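Local coordinates for glycolipid-binding domain-containing protein (Pseudomonas aeruginosa, PDB 2H1T) that is of unknown function but, as a member of a putative glycolipid-binding family, may take part in glycolipid metabolism, at residues Leu52-Asp57 with Ser108-Thr113; Ala63-Glu68 with Pro137-Arg142; Gly84-Gly89 with Leu101-Trp106; Ile116-Leu121 with Ala127-Leu132; Gln146-Thr149 with His155-Tyr158. All coordinates share one frame; numbering follows the deposited sequence.

Contact 1: residues Leu52-Asp57 with Ser108-Thr113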
# COMPACT_ATOMS: atom_id res chain seq x y z
N LEU A 52 15.93 4.52 -11.02
CA LEU A 52 16.36 5.04 -12.31
C LEU A 52 17.77 5.57 -12.23
O LEU A 52 18.19 6.12 -11.21
CB LEU A 52 15.41 6.15 -12.81
CG LEU A 52 13.92 5.80 -12.81
CD1 LEU A 52 13.09 7.03 -13.26
CD2 LEU A 52 13.65 4.55 -13.66
N ARG A 53 18.51 5.39 -13.32
CA ARG A 53 19.86 5.91 -13.42
C ARG A 53 19.99 6.57 -14.79
O ARG A 53 19.54 6.02 -15.79
CB ARG A 53 20.89 4.80 -13.21
CG ARG A 53 22.35 5.24 -13.39
CD ARG A 53 23.37 4.11 -13.11
NE ARG A 53 23.22 3.00 -14.06
CZ ARG A 53 23.69 3.00 -15.30
NH1 ARG A 53 24.34 4.04 -15.78
NH2 ARG A 53 23.49 1.95 -16.08
N TRP A 54 20.61 7.74 -14.82
CA TRP A 54 20.73 8.52 -16.08
C TRP A 54 22.14 9.03 -16.24
O TRP A 54 22.94 8.89 -15.31
CB TRP A 54 19.75 9.68 -16.08
CG TRP A 54 19.80 10.53 -14.87
CD1 TRP A 54 20.53 11.66 -14.70
CD2 TRP A 54 19.08 10.31 -13.64
NE1 TRP A 54 20.31 12.17 -13.44
CE2 TRP A 54 19.40 11.39 -12.78
CE3 TRP A 54 18.11 9.37 -13.21
CZ2 TRP A 54 18.86 11.52 -11.50
CZ3 TRP A 54 17.55 9.52 -11.94
CH2 TRP A 54 17.95 10.57 -11.09
N ASP A 55 22.46 9.57 -17.42
CA ASP A 55 23.79 10.12 -17.65
C ASP A 55 23.92 11.61 -17.30
O ASP A 55 22.99 12.21 -16.76
CB ASP A 55 24.23 9.86 -19.11
CG ASP A 55 23.43 10.65 -20.12
OD1 ASP A 55 22.73 11.63 -19.76
OD2 ASP A 55 23.54 10.30 -21.30
N ALA A 56 25.08 12.19 -17.63
CA ALA A 56 25.34 13.59 -17.31
C ALA A 56 24.35 14.52 -17.96
O ALA A 56 24.19 15.64 -17.52
CB ALA A 56 26.76 13.99 -17.75
N ASP A 57 23.68 14.06 -19.03
CA ASP A 57 22.78 14.91 -19.76
C ASP A 57 21.33 14.61 -19.49
O ASP A 57 20.44 15.14 -20.17
CB ASP A 57 23.10 14.81 -21.25
CG ASP A 57 24.50 15.30 -21.55
OD1 ASP A 57 24.86 16.40 -21.10
OD2 ASP A 57 25.26 14.57 -22.21
N SER A 108 3.47 8.85 -11.27
CA SER A 108 4.56 9.60 -10.63
C SER A 108 4.87 10.90 -11.32
O SER A 108 5.19 10.92 -12.51
CB SER A 108 5.84 8.79 -10.51
OG SER A 108 6.92 9.58 -10.00
N PRO A 109 4.88 12.00 -10.56
CA PRO A 109 5.28 13.24 -11.23
C PRO A 109 6.80 13.43 -11.27
O PRO A 109 7.32 14.41 -11.87
CB PRO A 109 4.60 14.30 -10.36
CG PRO A 109 4.67 13.74 -9.03
CD PRO A 109 4.48 12.24 -9.16
N PHE A 110 7.53 12.49 -10.68
CA PHE A 110 9.01 12.53 -10.80
C PHE A 110 9.46 12.60 -12.24
O PHE A 110 10.33 13.43 -12.59
CB PHE A 110 9.70 11.36 -10.13
CG PHE A 110 11.21 11.35 -10.32
CD1 PHE A 110 11.98 12.50 -10.03
CD2 PHE A 110 11.85 10.24 -10.75
CE1 PHE A 110 13.35 12.52 -10.21
CE2 PHE A 110 13.23 10.27 -10.93
CZ PHE A 110 13.97 11.40 -10.66
N THR A 111 8.88 11.75 -13.08
CA THR A 111 9.45 11.55 -14.40
C THR A 111 9.33 12.74 -15.35
O THR A 111 10.05 12.82 -16.33
CB THR A 111 8.92 10.25 -15.06
OG1 THR A 111 7.48 10.25 -15.12
CG2 THR A 111 9.42 9.04 -14.27
N ASN A 112 8.48 13.71 -15.01
CA ASN A 112 8.39 14.96 -15.77
C ASN A 112 9.71 15.75 -15.73
O ASN A 112 9.98 16.58 -16.58
CB ASN A 112 7.26 15.82 -15.22
CG ASN A 112 5.88 15.20 -15.43
OD1 ASN A 112 5.34 14.55 -14.54
ND2 ASN A 112 5.37 15.34 -16.62
N THR A 113 10.54 15.46 -14.73
CA THR A 113 11.83 16.12 -14.59
C THR A 113 12.79 15.78 -15.72
O THR A 113 13.56 16.63 -16.16
CB THR A 113 12.43 15.76 -13.23
OG1 THR A 113 11.58 16.30 -12.23
CG2 THR A 113 13.83 16.36 -13.04
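Phe110 and Leu52 supply the largest shares of this small, buried, wholly apolar junction, with Trp54 as the third member. The phenyl ring of Phe110 uses its rim rather than a face: Phe110 CE2 lies 4.0 Å from Leu52 CD1, and at the adjacent corner Phe110 CZ is 4.1 Å from Trp54 CH2. Both visitors sit near the plane of the phenyl ring, so its edge meets the leucine and the tryptophan of the strand. Phe110 holds CG opposite the backbone N (chi1 176°), which sends the ring out from its short turn toward strand 45-54. Leu52 runs past the ring in the contrary direction, and Leu52 CD1 also comes within 4.3 Å of Thr111 CG2. The turn carrying Phe110 begins with an ST turn, in which Ser108 OG accepts from Phe110 N, while the same hydroxyl meets Glu22. Further rings enlarge the group: Phe114 meets both Trp54 and Phe110 edge-to-face, and Trp58 stacks on Trp54. Trp10 of the second subunit packs on Phe110. With only carbon meeting carbon across the two segments, the contact probably rests on close fit and on the exclusion of water, joining strand 45-54 to the loop leading into helix 113-119.

Contact 2: residues Ala63-Glu68 with Pro137-Arg142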
# COMPACT_ATOMS: atom_id res chain seq x y z
N ALA A 63 16.70 1.36 -15.82
CA ALA A 63 15.53 1.40 -14.96
C ALA A 63 15.25 -0.01 -14.41
O ALA A 63 15.27 -0.96 -15.15
CB ALA A 63 14.34 1.93 -15.75
N VAL A 64 14.99 -0.10 -13.11
CA VAL A 64 14.62 -1.34 -12.43
C VAL A 64 13.34 -1.12 -11.62
O VAL A 64 13.24 -0.15 -10.88
CB VAL A 64 15.76 -1.80 -11.48
CG1 VAL A 64 15.44 -3.13 -10.87
CG2 VAL A 64 17.07 -1.87 -12.22
N PHE A 65 12.39 -2.03 -11.79
CA PHE A 65 11.07 -2.00 -11.17
C PHE A 65 10.76 -3.30 -10.44
O PHE A 65 11.08 -4.38 -10.95
CB PHE A 65 10.00 -1.87 -12.25
CG PHE A 65 10.10 -0.61 -13.05
CD1 PHE A 65 9.49 0.56 -12.61
CD2 PHE A 65 10.78 -0.60 -14.28
CE1 PHE A 65 9.60 1.74 -13.36
CE2 PHE A 65 10.89 0.56 -15.01
CZ PHE A 65 10.29 1.73 -14.57
N HIS A 66 10.08 -3.19 -9.30
CA HIS A 66 9.67 -4.35 -8.50
C HIS A 66 8.36 -3.92 -7.94
O HIS A 66 8.28 -2.91 -7.23
CB HIS A 66 10.68 -4.65 -7.37
CG HIS A 66 10.21 -5.66 -6.37
ND1 HIS A 66 10.79 -6.90 -6.25
CD2 HIS A 66 9.28 -5.58 -5.39
CE1 HIS A 66 10.19 -7.57 -5.27
NE2 HIS A 66 9.29 -6.78 -4.72
N VAL A 67 7.31 -4.62 -8.37
CA VAL A 67 5.95 -4.31 -7.93
C VAL A 67 5.36 -5.51 -7.23
O VAL A 67 5.43 -6.62 -7.73
CB VAL A 67 5.03 -3.90 -9.09
CG1 VAL A 67 4.96 -4.96 -10.15
CG2 VAL A 67 3.65 -3.62 -8.57
N GLU A 68 4.76 -5.26 -6.08
CA GLU A 68 4.03 -6.28 -5.37
C GLU A 68 2.55 -5.91 -5.24
O GLU A 68 2.19 -4.80 -4.83
CB GLU A 68 4.62 -6.52 -3.99
CG GLU A 68 6.13 -6.55 -3.93
CD GLU A 68 6.66 -7.11 -2.60
OE1 GLU A 68 5.88 -7.21 -1.61
OE2 GLU A 68 7.86 -7.45 -2.58
N PRO A 137 0.09 -0.80 -12.07
CA PRO A 137 0.99 -1.90 -11.66
C PRO A 137 1.47 -2.89 -12.74
O PRO A 137 2.34 -3.72 -12.45
CB PRO A 137 0.15 -2.64 -10.59
CG PRO A 137 -1.25 -2.40 -10.99
CD PRO A 137 -1.32 -1.09 -11.71
N ALA A 138 0.94 -2.83 -13.95
CA ALA A 138 1.23 -3.89 -14.93
C ALA A 138 2.61 -3.79 -15.54
O ALA A 138 3.14 -4.80 -15.97
CB ALA A 138 0.21 -3.92 -16.00
N LEU A 139 3.15 -2.57 -15.61
CA LEU A 139 4.53 -2.30 -16.06
C LEU A 139 4.79 -2.89 -17.44
O LEU A 139 5.79 -3.58 -17.67
CB LEU A 139 5.55 -2.85 -15.06
CG LEU A 139 5.53 -2.38 -13.61
CD1 LEU A 139 6.73 -2.97 -12.93
CD2 LEU A 139 5.55 -0.89 -13.52
N GLU A 140 3.85 -2.63 -18.35
CA GLU A 140 3.97 -3.01 -19.77
C GLU A 140 4.30 -1.78 -20.58
O GLU A 140 3.42 -0.98 -20.88
CB GLU A 140 2.66 -3.63 -20.23
CG GLU A 140 2.49 -5.02 -19.71
CD GLU A 140 1.03 -5.46 -19.68
OE1 GLU A 140 0.13 -4.63 -19.96
OE2 GLU A 140 0.81 -6.63 -19.34
N PRO A 141 5.59 -1.56 -20.88
CA PRO A 141 5.91 -0.27 -21.49
C PRO A 141 5.36 -0.08 -22.89
O PRO A 141 5.19 -1.05 -23.65
CB PRO A 141 7.44 -0.27 -21.55
CG PRO A 141 7.86 -1.30 -20.44
CD PRO A 141 6.81 -2.36 -20.65
N ARG A 142 5.09 1.18 -23.24
CA ARG A 142 4.86 1.49 -24.65
C ARG A 142 5.26 2.88 -24.98
O ARG A 142 5.22 3.80 -24.12
CB ARG A 142 3.41 1.27 -25.03
CG ARG A 142 2.45 2.15 -24.30
CD ARG A 142 1.00 1.75 -24.57
NE ARG A 142 0.09 2.42 -23.62
CZ ARG A 142 -0.36 3.66 -23.75
NH1 ARG A 142 0.01 4.40 -24.79
NH2 ARG A 142 -1.20 4.17 -22.85
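Apolar contacts carry the meeting of Phe65 and Val67 with the loop at Leu139 and Pro137. The two strand residues are two positions apart and point their side chains the same way, toward the loop, and one methyl group serves both: Leu139 CD1 lies 3.5 Å from Phe65 CB and 3.8 Å from Val67 CG1. The leucine thus reaches the root of the phenylalanine side chain more closely than its ring, which it approaches obliquely. Val67 presents both its branches. Val67 CG2 comes to 4.2 Å from Pro137 CB, while Val67 CG1, placed between the backbone N and the carbonyl carbon (chi1 57°), reaches Leu139 and also stands 3.7 Å from Pro137 O. Pro137 follows a cis peptide bond, and Leu139 has a positive phi of 55°, so the chain changes direction here.

Polar interactions flank this patch without bridging the two segments. On the other side of the strand, His66 NE2 donates to Glu68 OE2 over 2.7 Å, in a nearly straight bond (174°) that lies in the imidazole plane and uses the anti lone pair of the carboxylate. On the loop, the carbonyl oxygens of Ala138 and Leu139 are both gripped by Arg74.

Strand 60-69 is flanked in its antiparallel sheet by strands 45-54 and 72-80, whereas the loop connects strands 126-135 and 142-152 of the mixed sheet. Ile134 of strand 126-135 touches both Phe65 and Leu139, so the contact lies where the two sheets pack together.

Contact 3: residues Gly84-Gly89 with Leu101-Trp106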
# COMPACT_ATOMS: atom_id res chain seq x y z
N GLY A 84 18.32 6.25 -27.81
CA GLY A 84 17.02 5.76 -28.25
C GLY A 84 16.91 4.24 -28.47
O GLY A 84 15.93 3.79 -29.05
N HIS A 85 17.90 3.48 -28.00
CA HIS A 85 17.93 2.02 -28.21
C HIS A 85 17.87 1.30 -26.89
O HIS A 85 18.65 1.56 -25.98
CB HIS A 85 19.16 1.58 -29.02
CG HIS A 85 19.40 2.43 -30.21
ND1 HIS A 85 20.35 3.44 -30.23
CD2 HIS A 85 18.78 2.48 -31.41
CE1 HIS A 85 20.30 4.07 -31.39
NE2 HIS A 85 19.37 3.49 -32.13
N TRP A 86 16.90 0.40 -26.79
CA TRP A 86 16.59 -0.24 -25.51
C TRP A 86 16.83 -1.69 -25.51
O TRP A 86 16.75 -2.37 -26.55
CB TRP A 86 15.12 -0.00 -25.20
CG TRP A 86 14.83 1.46 -24.95
CD1 TRP A 86 14.79 2.45 -25.90
CD2 TRP A 86 14.63 2.09 -23.69
NE1 TRP A 86 14.51 3.65 -25.29
CE2 TRP A 86 14.43 3.46 -23.93
CE3 TRP A 86 14.59 1.63 -22.37
CZ2 TRP A 86 14.21 4.37 -22.90
CZ3 TRP A 86 14.33 2.54 -21.34
CH2 TRP A 86 14.15 3.89 -21.63
N GLN A 87 17.05 -2.23 -24.33
CA GLN A 87 17.06 -3.67 -24.21
C GLN A 87 16.66 -4.09 -22.84
O GLN A 87 16.62 -3.26 -21.91
CB GLN A 87 18.39 -4.26 -24.60
CG GLN A 87 19.55 -3.80 -23.81
CD GLN A 87 20.84 -4.28 -24.44
OE1 GLN A 87 21.51 -5.14 -23.90
NE2 GLN A 87 21.15 -3.77 -25.62
N ASP A 88 16.33 -5.36 -22.71
CA ASP A 88 15.95 -5.91 -21.41
C ASP A 88 17.17 -6.30 -20.62
O ASP A 88 18.28 -6.24 -21.13
CB ASP A 88 14.95 -7.08 -21.55
CG ASP A 88 15.55 -8.36 -22.20
OD1 ASP A 88 16.78 -8.47 -22.43
OD2 ASP A 88 14.75 -9.28 -22.52
N GLY A 89 16.95 -6.75 -19.38
CA GLY A 89 18.05 -7.21 -18.53
C GLY A 89 18.82 -8.41 -19.05
O GLY A 89 19.93 -8.67 -18.60
N LEU A 101 13.85 8.41 -25.45
CA LEU A 101 14.99 8.83 -24.62
C LEU A 101 14.65 8.94 -23.11
O LEU A 101 15.58 8.92 -22.27
CB LEU A 101 15.47 10.22 -25.08
CG LEU A 101 15.90 10.33 -26.55
CD1 LEU A 101 16.35 11.75 -26.87
CD2 LEU A 101 16.97 9.34 -26.87
N ASP A 102 13.36 9.12 -22.79
CA ASP A 102 12.89 9.35 -21.42
C ASP A 102 11.81 8.30 -21.08
O ASP A 102 11.09 7.81 -21.97
CB ASP A 102 12.31 10.75 -21.23
CG ASP A 102 13.13 11.81 -21.89
OD1 ASP A 102 14.27 12.12 -21.41
OD2 ASP A 102 12.64 12.30 -22.93
N ILE A 103 11.74 7.98 -19.81
CA ILE A 103 10.68 7.14 -19.26
C ILE A 103 9.64 8.08 -18.60
O ILE A 103 9.99 9.14 -18.09
CB ILE A 103 11.25 6.11 -18.24
CG1 ILE A 103 11.80 4.90 -18.97
CG2 ILE A 103 10.19 5.58 -17.29
CD1 ILE A 103 12.30 3.77 -18.02
N ASP A 104 8.39 7.66 -18.65
CA ASP A 104 7.28 8.29 -17.93
C ASP A 104 6.55 7.16 -17.20
O ASP A 104 6.00 6.24 -17.82
CB ASP A 104 6.37 9.02 -18.92
CG ASP A 104 5.15 9.67 -18.27
OD1 ASP A 104 4.92 9.51 -17.03
OD2 ASP A 104 4.39 10.35 -19.01
N ILE A 105 6.58 7.23 -15.88
CA ILE A 105 5.97 6.21 -15.01
C ILE A 105 4.69 6.85 -14.52
O ILE A 105 4.74 7.97 -14.01
CB ILE A 105 6.83 5.93 -13.75
CG1 ILE A 105 8.17 5.24 -14.09
CG2 ILE A 105 6.05 5.05 -12.78
CD1 ILE A 105 9.29 5.51 -13.09
N TRP A 106 3.57 6.13 -14.61
CA TRP A 106 2.31 6.48 -13.91
C TRP A 106 2.20 5.52 -12.73
O TRP A 106 2.42 4.32 -12.89
CB TRP A 106 1.06 6.32 -14.82
CG TRP A 106 -0.22 6.35 -14.04
CD1 TRP A 106 -0.96 5.28 -13.54
CD2 TRP A 106 -0.91 7.53 -13.58
NE1 TRP A 106 -2.03 5.74 -12.80
CE2 TRP A 106 -2.03 7.11 -12.82
CE3 TRP A 106 -0.67 8.90 -13.72
CZ2 TRP A 106 -2.92 8.01 -12.23
CZ3 TRP A 106 -1.56 9.80 -13.13
CH2 TRP A 106 -2.66 9.35 -12.40
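The indole of Trp86 meets Ile103 with the outer end of its six-membered ring, in an oblique approach. Trp86 CH2 lies 3.7 Å from Ile103 CG1, and Trp86 CZ3 is 4.1 Å from Ile103 CD1, so two neighbouring ring atoms rest against the longer branch of the isoleucine. A chi1 of -83°, which turns that branch away from the carbonyl carbon, carries CG1 and CD1 of Ile103 to the ring. At the polar end of the indole, NE1 is hydrogen-bonded to the carbonyl oxygen of Cys100, which helps to hold the ring in its rotation. A second, separate touch involves Leu101 and Gly84: Leu101 CD2 comes to 3.5 Å from Gly84 N and 3.8 Å from Gly84 CA, lying against bare backbone at a residue with a positive phi of 98°.

Strand 86-88 ends the antiparallel sheet and strand 102-106 ends the mixed one, so the contact spans the two sheets. Trp86 also packs on Leu78 and Ala80 of strand 72-80, on Leu60 of strand 60-69 and on Leu132 of strand 126-135, while Leu101 leans on Arg118 of helix 113-119.

Contact 4: residues Ile116-Leu121 with Ala127-Leu132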
# COMPACT_ATOMS: atom_id res chain seq x y z
N ILE A 116 12.42 18.00 -18.89
CA ILE A 116 12.77 19.33 -18.45
C ILE A 116 14.28 19.51 -18.36
O ILE A 116 14.82 20.47 -18.87
CB ILE A 116 12.08 19.69 -17.13
CG1 ILE A 116 10.58 19.86 -17.41
CG2 ILE A 116 12.58 21.04 -16.56
CD1 ILE A 116 9.72 19.74 -16.15
N ARG A 117 14.95 18.57 -17.71
CA ARG A 117 16.38 18.70 -17.46
C ARG A 117 17.15 18.36 -18.71
O ARG A 117 18.21 18.93 -18.95
CB ARG A 117 16.83 17.82 -16.30
CG ARG A 117 16.33 18.25 -14.95
CD ARG A 117 16.96 19.58 -14.54
NE ARG A 117 18.37 19.43 -14.18
CZ ARG A 117 18.82 19.15 -12.95
NH1 ARG A 117 18.00 19.03 -11.93
NH2 ARG A 117 20.12 19.01 -12.72
N ARG A 118 16.66 17.39 -19.47
CA ARG A 118 17.37 16.96 -20.68
C ARG A 118 17.33 18.02 -21.80
O ARG A 118 18.36 18.29 -22.45
CB ARG A 118 16.83 15.60 -21.19
CG ARG A 118 17.56 15.09 -22.41
CD ARG A 118 17.12 13.71 -22.81
NE ARG A 118 15.70 13.75 -23.12
CZ ARG A 118 15.18 14.22 -24.26
NH1 ARG A 118 15.95 14.72 -25.24
NH2 ARG A 118 13.85 14.25 -24.41
N LEU A 119 16.16 18.62 -22.02
CA LEU A 119 15.94 19.52 -23.16
C LEU A 119 16.51 20.90 -22.98
O LEU A 119 16.88 21.53 -23.95
CB LEU A 119 14.46 19.65 -23.48
CG LEU A 119 13.75 18.39 -23.96
CD1 LEU A 119 12.26 18.53 -23.81
CD2 LEU A 119 14.12 18.07 -25.40
N GLY A 120 16.54 21.40 -21.75
CA GLY A 120 17.08 22.72 -21.48
C GLY A 120 16.36 23.80 -22.30
O GLY A 120 16.98 24.64 -22.93
N LEU A 121 15.03 23.76 -22.29
CA LEU A 121 14.26 24.65 -23.15
C LEU A 121 14.36 26.10 -22.70
O LEU A 121 14.57 26.38 -21.52
CB LEU A 121 12.80 24.21 -23.12
CG LEU A 121 12.41 22.85 -23.72
CD1 LEU A 121 10.91 22.58 -23.49
CD2 LEU A 121 12.75 22.71 -25.21
N ALA A 127 8.98 21.35 -27.43
CA ALA A 127 9.58 20.12 -27.95
C ALA A 127 8.57 18.98 -27.95
O ALA A 127 7.79 18.80 -27.01
CB ALA A 127 10.78 19.72 -27.14
N GLU A 128 8.59 18.17 -29.01
CA GLU A 128 7.83 16.96 -29.01
C GLU A 128 8.80 15.79 -28.79
O GLU A 128 9.86 15.72 -29.42
CB GLU A 128 7.02 16.82 -30.29
CG GLU A 128 6.25 18.10 -30.67
CD GLU A 128 5.19 17.87 -31.72
OE1 GLU A 128 5.34 16.90 -32.49
OE2 GLU A 128 4.21 18.66 -31.82
N ILE A 129 8.44 14.89 -27.89
CA ILE A 129 9.31 13.80 -27.51
C ILE A 129 8.55 12.49 -27.69
O ILE A 129 7.33 12.50 -27.87
CB ILE A 129 9.85 13.95 -26.04
CG1 ILE A 129 8.74 13.64 -25.02
CG2 ILE A 129 10.39 15.37 -25.78
CD1 ILE A 129 9.20 13.49 -23.61
N ARG A 130 9.32 11.41 -27.71
CA ARG A 130 8.82 10.05 -27.64
C ARG A 130 9.20 9.45 -26.29
O ARG A 130 10.38 9.16 -26.00
CB ARG A 130 9.31 9.25 -28.85
CG ARG A 130 8.70 7.85 -28.94
CD ARG A 130 9.29 7.01 -30.11
NE ARG A 130 8.95 7.59 -31.39
CZ ARG A 130 7.72 7.55 -31.93
NH1 ARG A 130 6.69 6.93 -31.34
NH2 ARG A 130 7.52 8.17 -33.09
N ALA A 131 8.21 9.34 -25.41
CA ALA A 131 8.45 8.87 -24.07
C ALA A 131 8.16 7.39 -23.97
O ALA A 131 7.23 6.88 -24.59
CB ALA A 131 7.57 9.65 -23.06
N LEU A 132 8.93 6.68 -23.17
CA LEU A 132 8.57 5.28 -22.86
C LEU A 132 7.64 5.23 -21.64
O LEU A 132 8.05 5.40 -20.50
CB LEU A 132 9.83 4.41 -22.71
CG LEU A 132 9.63 2.95 -22.46
CD1 LEU A 132 8.86 2.30 -23.66
CD2 LEU A 132 11.01 2.25 -22.26
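Ala127 offers a small methyl bump to a shallow hollow between two leucines. Ala127 CB lies 3.8 Å from Leu119 CD1 and 4.1 Å from Leu121 CD2, the first from the last turn of helix 113-119 and the second from the chain just beyond it. Between these leucines Gly120 leaves helical geometry with a positive phi of 57°, a turn that lets Leu121 come back toward the strand. The next bump on the same side of the strand is Ile129. Ile129 CG2 is set against a pair of helix residues, 4.2 Å from Leu119 CD1 and 3.9 Å from Arg118 NH2, so Leu119 CD1 reaches both strand residues. Arg118 keeps its first two bonds extended and then bends at chi3 (61°), bringing its guanidinium round so that the methyl of Ile129 meets the edge, close to the plane. The charge itself is directed to Asp102, with which NH2 makes a salt bridge, leaving the contact with Ile129 as one of shape. Alternate residues Ala127 and Ile129 thus form the strand's helix-facing side. The arrangement is that of a beta-alpha-beta unit, strand 102-106, helix 113-119 and strand 126-135, whose two strands lie parallel and adjacent in the mixed sheet.

Contact 5: residues Gln146-Thr149 with His155-Tyr158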
# COMPACT_ATOMS: atom_id res chain seq x y z
N GLN A 146 4.61 12.90 -26.71
CA GLN A 146 4.29 13.92 -25.72
C GLN A 146 4.88 15.23 -26.18
O GLN A 146 5.82 15.24 -26.96
CB GLN A 146 4.88 13.55 -24.37
CG GLN A 146 4.41 12.22 -23.83
CD GLN A 146 4.97 11.89 -22.48
OE1 GLN A 146 5.91 12.55 -21.99
NE2 GLN A 146 4.36 10.90 -21.83
N ALA A 147 4.36 16.35 -25.68
CA ALA A 147 5.04 17.63 -25.89
C ALA A 147 5.23 18.39 -24.58
O ALA A 147 4.38 18.33 -23.66
CB ALA A 147 4.28 18.50 -26.88
N TYR A 148 6.36 19.08 -24.52
CA TYR A 148 6.65 20.03 -23.45
C TYR A 148 6.93 21.42 -24.02
O TYR A 148 7.71 21.59 -24.97
CB TYR A 148 7.87 19.56 -22.65
CG TYR A 148 7.66 18.42 -21.69
CD1 TYR A 148 7.52 17.10 -22.15
CD2 TYR A 148 7.71 18.63 -20.32
CE1 TYR A 148 7.35 16.02 -21.22
CE2 TYR A 148 7.55 17.59 -19.41
CZ TYR A 148 7.35 16.30 -19.88
OH TYR A 148 7.19 15.28 -18.97
N THR A 149 6.28 22.43 -23.43
CA THR A 149 6.60 23.80 -23.73
C THR A 149 6.97 24.56 -22.46
O THR A 149 6.22 24.54 -21.48
CB THR A 149 5.41 24.44 -24.48
OG1 THR A 149 5.07 23.61 -25.61
CG2 THR A 149 5.75 25.84 -24.92
N HIS A 155 7.32 27.04 -14.90
CA HIS A 155 6.10 26.46 -15.45
C HIS A 155 6.35 25.87 -16.82
O HIS A 155 6.90 26.54 -17.71
CB HIS A 155 5.01 27.51 -15.59
CG HIS A 155 4.52 28.08 -14.31
ND1 HIS A 155 5.12 29.16 -13.71
CD2 HIS A 155 3.45 27.76 -13.53
CE1 HIS A 155 4.46 29.47 -12.61
NE2 HIS A 155 3.44 28.64 -12.48
N TYR A 156 5.88 24.62 -16.98
CA TYR A 156 5.90 23.88 -18.22
C TYR A 156 4.50 23.40 -18.62
O TYR A 156 3.76 22.86 -17.77
CB TYR A 156 6.80 22.64 -18.06
CG TYR A 156 8.25 23.00 -18.16
CD1 TYR A 156 8.91 23.57 -17.07
CD2 TYR A 156 8.96 22.84 -19.36
CE1 TYR A 156 10.25 23.95 -17.18
CE2 TYR A 156 10.32 23.20 -19.44
CZ TYR A 156 10.94 23.77 -18.37
OH TYR A 156 12.27 24.15 -18.45
N LEU A 157 4.15 23.60 -19.89
CA LEU A 157 2.95 23.00 -20.47
C LEU A 157 3.23 21.60 -20.99
O LEU A 157 4.06 21.40 -21.90
CB LEU A 157 2.38 23.87 -21.57
CG LEU A 157 1.10 23.38 -22.25
CD1 LEU A 157 -0.10 23.44 -21.29
CD2 LEU A 157 0.87 24.17 -23.50
N TYR A 158 2.54 20.63 -20.40
CA TYR A 158 2.66 19.23 -20.79
C TYR A 158 1.43 18.92 -21.68
O TYR A 158 0.33 19.35 -21.38
CB TYR A 158 2.68 18.28 -19.55
CG TYR A 158 2.47 16.86 -20.03
CD1 TYR A 158 3.54 16.11 -20.51
CD2 TYR A 158 1.17 16.32 -20.13
CE1 TYR A 158 3.30 14.81 -21.04
CE2 TYR A 158 0.94 15.09 -20.69
CZ TYR A 158 2.01 14.34 -21.14
OH TYR A 158 1.75 13.06 -21.66
O HOH W 1 3.63 21.53 -24.83
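A beta hairpin, made of strands 142-152 and 155-160, brings Thr149 opposite Leu157 in an antiparallel hydrogen-bonded pair. Thr149 N donates to Leu157 O over 2.9 Å, and Leu157 N returns the bond to Thr149 O over 2.8 Å. A water adds a bridge on this side: Thr149 OG1 donates to it at 2.6 Å, and it donates in turn to Leu157 O, which therefore receives two bonds. The adjoining non-hydrogen-bonded pair, Tyr148 and Tyr158, places its rings on the other face of the sheet in a T-shaped stack, centroids 5.6 Å apart and planes at 81°. Here the edge of Tyr158 points at the face of Tyr148, Tyr158 CD1 lying over the rim of that ring, 3.9 Å from Tyr148 CZ. With CG turned away from the backbone N (chi1 167°), the Tyr158 ring extends along to Gln146, whose amide stands almost perpendicular to it, with Gln146 OE1 3.6 Å from Tyr158 CE1. The amide nitrogen of Gln146 bonds to Asp104, and the Tyr158 hydroxyl to a bound 2-methyl-2,4-pentanediol, probably from the crystallisation liquor. Strand 126-135 borders the hairpin beside strand 142-152 and strand 167-172 beside strand 155-160, while from helix 113-119 Pro115 packs on Tyr148 and Ile116 on Tyr156.

How the contacts relate
Two sheets organise the five contacts. Contacts 1, 2 and 3 each bring a strand of the antiparallel sheet against the mixed sheet or its connecting loops, and their centres lie about 11 to 16 Å apart; contact 3 falls, in sequence, between the two halves of contact 1 and also of contact 2. Contact 4 packs the helix on the mixed sheet and contact 5 lies within it; they share the border of strands 126-135 and 142-152, and are centred about 9 Å apart. Contact 5 lies about 25 Å from contact 2, across the chain's centre. Helix 113-119 starts where contact 1 ends and supplies contact 4, so local hairpin and crossover contacts are tied to long-range ones that hold the sheets together.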